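Salicylic acid-binding protein 2 (Nicotiana tabacum, PDB 1XKL) hydrolyses methyl salicylate to salicylic acid and methanol, a step in the signalling that activates systemic acquired resistance in plants. Local coordinates at residues E129-L137 against S148-K159. Sequence-based numbering, arbitrary orientation.
Sequences ENWLDTQFL and SMFFGPKFLAHK. With STH (2-amino-4H-1,3-benzoxathiin-4-ol), chain E.
Asn130 takes a hydrogen bond from Lys159 NZ on its OD1 (2.8 Å), the amine standing above the amide plane; a water joins the same NZ to Glu129 O. Lys159, a salicylate-binding residue, is long enough, though bent at chi2, to bring its amine to this uncharged acceptor. Next, the flat Trp131 ring reaches Met149, the ligand and Phe155: its CZ3 meets the selenium of Met149 (a selenomethionine) at 3.7 Å, an oblique Met-aromatic contact, its CH2 touches the ligand, and its six-membered ring lies 20° from parallel to that of Phe155 but slid well aside. Leu132 lays CD1 against the backbone of Lys154. Asp133 then binds the first turn of helix 153-160, after Gly152 at the N-cap: with CG between backbone N and carbonyl (chi1 59°), the carboxylate takes Lys154 N on OD1 (2.8 Å) and Phe155 N on OD2 (2.9 Å), its charge probably suiting the helix dipole. Small Thr134 bonds through OG1 to Trp131 O while resting over one face of Phe155, 3.2 Å above the plane. From Gln135 the chains pair as antiparallel strands; Gln135 and Phe150 exchange two backbone bonds, and Phe136 offers Met149 CG an apolar ring (CE1, 3.6 Å) and sets CZ over a Trp131 face. Hairpin 135-138/147-150 leads into helix 153-160, apart from the central parallel sheet; Trp131, Met149, Phe151 and Phe155 line the pocket, with Trp131 against helix 117-124 and Leu156 and Ala157 against helix 166-175.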
# COMPACT_ATOMS: atom_id res chain seq x y z
N GLU A 129 -5.82 1.57 -32.19
CA GLU A 129 -6.94 1.85 -31.29
C GLU A 129 -7.75 0.61 -30.96
O GLU A 129 -8.62 0.64 -30.09
CB GLU A 129 -7.87 2.91 -31.88
CG GLU A 129 -7.18 4.24 -32.16
CD GLU A 129 -8.14 5.42 -32.07
OE1 GLU A 129 -9.18 5.40 -32.76
OE2 GLU A 129 -7.83 6.36 -31.31
N ASN A 130 -7.48 -0.48 -31.67
CA ASN A 130 -8.21 -1.72 -31.42
C ASN A 130 -7.74 -2.30 -30.08
O ASN A 130 -8.42 -3.15 -29.51
CB ASN A 130 -7.96 -2.73 -32.54
CG ASN A 130 -9.01 -3.83 -32.58
OD1 ASN A 130 -10.19 -3.56 -32.84
ND2 ASN A 130 -8.60 -5.07 -32.32
N TRP A 131 -6.60 -1.82 -29.59
CA TRP A 131 -6.03 -2.32 -28.34
C TRP A 131 -6.68 -1.76 -27.08
O TRP A 131 -6.53 -2.32 -25.99
CB TRP A 131 -4.52 -2.05 -28.29
CG TRP A 131 -3.75 -2.85 -29.29
CD1 TRP A 131 -3.18 -2.38 -30.44
CD2 TRP A 131 -3.48 -4.25 -29.25
NE1 TRP A 131 -2.58 -3.41 -31.13
CE2 TRP A 131 -2.75 -4.57 -30.42
CE3 TRP A 131 -3.80 -5.28 -28.34
CZ2 TRP A 131 -2.33 -5.88 -30.70
CZ3 TRP A 131 -3.37 -6.57 -28.63
CH2 TRP A 131 -2.64 -6.86 -29.80
N LEU A 132 -7.38 -0.64 -27.23
CA LEU A 132 -8.06 0.00 -26.12
C LEU A 132 -7.15 0.23 -24.91
O LEU A 132 -6.13 0.90 -25.02
CB LEU A 132 -9.29 -0.81 -25.70
CG LEU A 132 -10.42 -0.94 -26.72
CD1 LEU A 132 -11.60 -1.67 -26.11
CD2 LEU A 132 -10.84 0.44 -27.20
N ASP A 133 -7.52 -0.34 -23.77
CA ASP A 133 -6.73 -0.15 -22.57
C ASP A 133 -5.65 -1.20 -22.35
O ASP A 133 -5.19 -1.40 -21.22
CB ASP A 133 -7.65 -0.12 -21.35
CG ASP A 133 -8.46 -1.38 -21.20
OD1 ASP A 133 -9.17 -1.51 -20.19
OD2 ASP A 133 -8.38 -2.25 -22.10
N THR A 134 -5.23 -1.88 -23.41
CA THR A 134 -4.19 -2.89 -23.29
C THR A 134 -2.84 -2.23 -23.00
O THR A 134 -2.52 -1.19 -23.58
CB THR A 134 -4.07 -3.72 -24.58
OG1 THR A 134 -5.30 -4.43 -24.80
CG2 THR A 134 -2.92 -4.69 -24.49
N GLN A 135 -2.05 -2.83 -22.11
CA GLN A 135 -0.76 -2.27 -21.74
C GLN A 135 0.45 -2.93 -22.39
O GLN A 135 0.63 -4.14 -22.31
CB GLN A 135 -0.55 -2.35 -20.23
CG GLN A 135 -1.43 -1.46 -19.39
CD GLN A 135 -0.93 -1.35 -17.96
OE1 GLN A 135 0.17 -0.82 -17.72
NE2 GLN A 135 -1.71 -1.86 -17.02
N PHE A 136 1.28 -2.11 -23.02
CA PHE A 136 2.50 -2.59 -23.66
C PHE A 136 3.68 -1.95 -22.93
O PHE A 136 3.98 -0.77 -23.12
CB PHE A 136 2.49 -2.19 -25.13
CG PHE A 136 1.60 -3.04 -25.99
CD1 PHE A 136 2.01 -4.30 -26.40
CD2 PHE A 136 0.33 -2.60 -26.36
CE1 PHE A 136 1.17 -5.12 -27.16
CE2 PHE A 136 -0.52 -3.40 -27.12
CZ PHE A 136 -0.09 -4.67 -27.52
N LEU A 137 4.35 -2.72 -22.08
CA LEU A 137 5.49 -2.21 -21.31
C LEU A 137 6.79 -2.92 -21.68
O LEU A 137 6.80 -4.12 -21.95
CB LEU A 137 5.23 -2.38 -19.81
CG LEU A 137 3.94 -1.74 -19.27
CD1 LEU A 137 3.69 -2.25 -17.86
CD2 LEU A 137 4.05 -0.22 -19.29
N SER A 148 6.12 -6.50 -23.02
CA SER A 148 5.07 -7.31 -22.41
C SER A 148 3.71 -6.78 -22.85
O SER A 148 3.57 -5.58 -23.13
CB SER A 148 5.17 -7.29 -20.88
OG SER A 148 4.96 -5.99 -20.36
N MSE A 149 2.73 -7.67 -22.94
CA MSE A 149 1.38 -7.29 -23.35
C MSE A 149 0.40 -7.71 -22.25
O MSE A 149 0.42 -8.86 -21.81
CB MSE A 149 1.02 -7.99 -24.67
CG MSE A 149 -0.38 -7.69 -25.18
SE MSE A 149 -0.74 -8.57 -26.89
CE MSE A 149 -0.59 -10.41 -26.29
N PHE A 150 -0.44 -6.78 -21.81
CA PHE A 150 -1.40 -7.08 -20.75
C PHE A 150 -2.77 -6.52 -21.09
O PHE A 150 -2.98 -5.31 -21.04
CB PHE A 150 -0.91 -6.50 -19.42
CG PHE A 150 -1.78 -6.84 -18.23
CD1 PHE A 150 -2.34 -8.10 -18.10
CD2 PHE A 150 -2.01 -5.89 -17.24
CE1 PHE A 150 -3.12 -8.42 -16.98
CE2 PHE A 150 -2.79 -6.21 -16.12
CZ PHE A 150 -3.34 -7.47 -15.99
N PHE A 151 -3.69 -7.41 -21.45
CA PHE A 151 -5.04 -6.99 -21.81
C PHE A 151 -5.70 -6.21 -20.67
O PHE A 151 -5.54 -6.55 -19.50
CB PHE A 151 -5.91 -8.21 -22.15
CG PHE A 151 -5.42 -9.02 -23.32
CD1 PHE A 151 -4.67 -8.41 -24.33
CD2 PHE A 151 -5.73 -10.37 -23.43
CE1 PHE A 151 -4.24 -9.14 -25.43
CE2 PHE A 151 -5.30 -11.11 -24.53
CZ PHE A 151 -4.55 -10.49 -25.53
N GLY A 152 -6.42 -5.16 -21.03
CA GLY A 152 -7.11 -4.36 -20.04
C GLY A 152 -8.57 -4.79 -20.01
O GLY A 152 -9.01 -5.53 -20.90
N PRO A 153 -9.34 -4.36 -19.00
CA PRO A 153 -10.76 -4.73 -18.88
C PRO A 153 -11.64 -4.32 -20.07
O PRO A 153 -12.53 -5.08 -20.47
CB PRO A 153 -11.18 -4.05 -17.58
CG PRO A 153 -10.23 -2.88 -17.47
CD PRO A 153 -8.93 -3.50 -17.88
N LYS A 154 -11.41 -3.13 -20.62
CA LYS A 154 -12.17 -2.64 -21.76
C LYS A 154 -11.89 -3.54 -22.97
O LYS A 154 -12.81 -3.98 -23.66
CB LYS A 154 -11.75 -1.20 -22.10
CG LYS A 154 -11.84 -0.20 -20.95
CD LYS A 154 -13.28 -0.04 -20.47
CE LYS A 154 -13.38 0.95 -19.32
NZ LYS A 154 -12.98 2.35 -19.71
N PHE A 155 -10.61 -3.81 -23.21
CA PHE A 155 -10.21 -4.65 -24.33
C PHE A 155 -10.86 -6.01 -24.25
O PHE A 155 -11.31 -6.56 -25.27
CB PHE A 155 -8.69 -4.80 -24.37
CG PHE A 155 -8.19 -5.62 -25.54
CD1 PHE A 155 -7.78 -6.93 -25.37
CD2 PHE A 155 -8.13 -5.06 -26.82
CE1 PHE A 155 -7.29 -7.68 -26.44
CE2 PHE A 155 -7.65 -5.79 -27.90
CZ PHE A 155 -7.24 -7.11 -27.72
N LEU A 156 -10.91 -6.58 -23.05
CA LEU A 156 -11.53 -7.89 -22.89
C LEU A 156 -13.03 -7.83 -23.17
O LEU A 156 -13.56 -8.67 -23.90
CB LEU A 156 -11.32 -8.42 -21.47
CG LEU A 156 -9.92 -8.81 -21.03
CD1 LEU A 156 -9.95 -9.15 -19.54
CD2 LEU A 156 -9.42 -10.01 -21.85
N ALA A 157 -13.70 -6.85 -22.59
CA ALA A 157 -15.15 -6.73 -22.75
C ALA A 157 -15.66 -6.36 -24.14
O ALA A 157 -16.71 -6.84 -24.56
CB ALA A 157 -15.69 -5.74 -21.73
N HIS A 158 -14.92 -5.50 -24.84
CA HIS A 158 -15.33 -5.03 -26.15
C HIS A 158 -14.65 -5.67 -27.36
O HIS A 158 -15.14 -5.56 -28.48
CB HIS A 158 -15.15 -3.51 -26.23
CG HIS A 158 -16.09 -2.75 -25.35
ND1 HIS A 158 -15.72 -2.24 -24.11
CD2 HIS A 158 -17.38 -2.39 -25.52
CE1 HIS A 158 -16.74 -1.61 -23.57
NE2 HIS A 158 -17.77 -1.69 -24.40
N LYS A 159 -13.52 -6.33 -27.14
CA LYS A 159 -12.81 -6.94 -28.26
C LYS A 159 -12.68 -8.46 -28.17
O LYS A 159 -12.46 -9.13 -29.18
CB LYS A 159 -11.43 -6.32 -28.40
CG LYS A 159 -11.44 -4.81 -28.63
CD LYS A 159 -12.12 -4.45 -29.94
CE LYS A 159 -11.93 -2.98 -30.27
NZ LYS A 159 -12.55 -2.61 -31.57
C8 STH E . -3.12 -12.99 -28.55
O8 STH E . -1.79 -12.98 -28.85
C1 STH E . -4.05 -11.96 -29.07
C2 STH E . -5.49 -12.02 -28.71
C3 STH E . -6.38 -11.02 -29.21
C4 STH E . -5.89 -9.96 -30.02
C5 STH E . -4.50 -9.89 -30.37
C6 STH E . -3.60 -10.86 -29.89
C7 STH E . -5.22 -14.22 -27.70
O2 STH E . -6.01 -13.06 -27.91
N7 STH E . -5.60 -14.79 -26.50
S7 STH E . -3.62 -14.04 -27.75
O HOH W 1 -11.20 -0.12 -31.21
O HOH W 2 2.43 -5.20 -20.40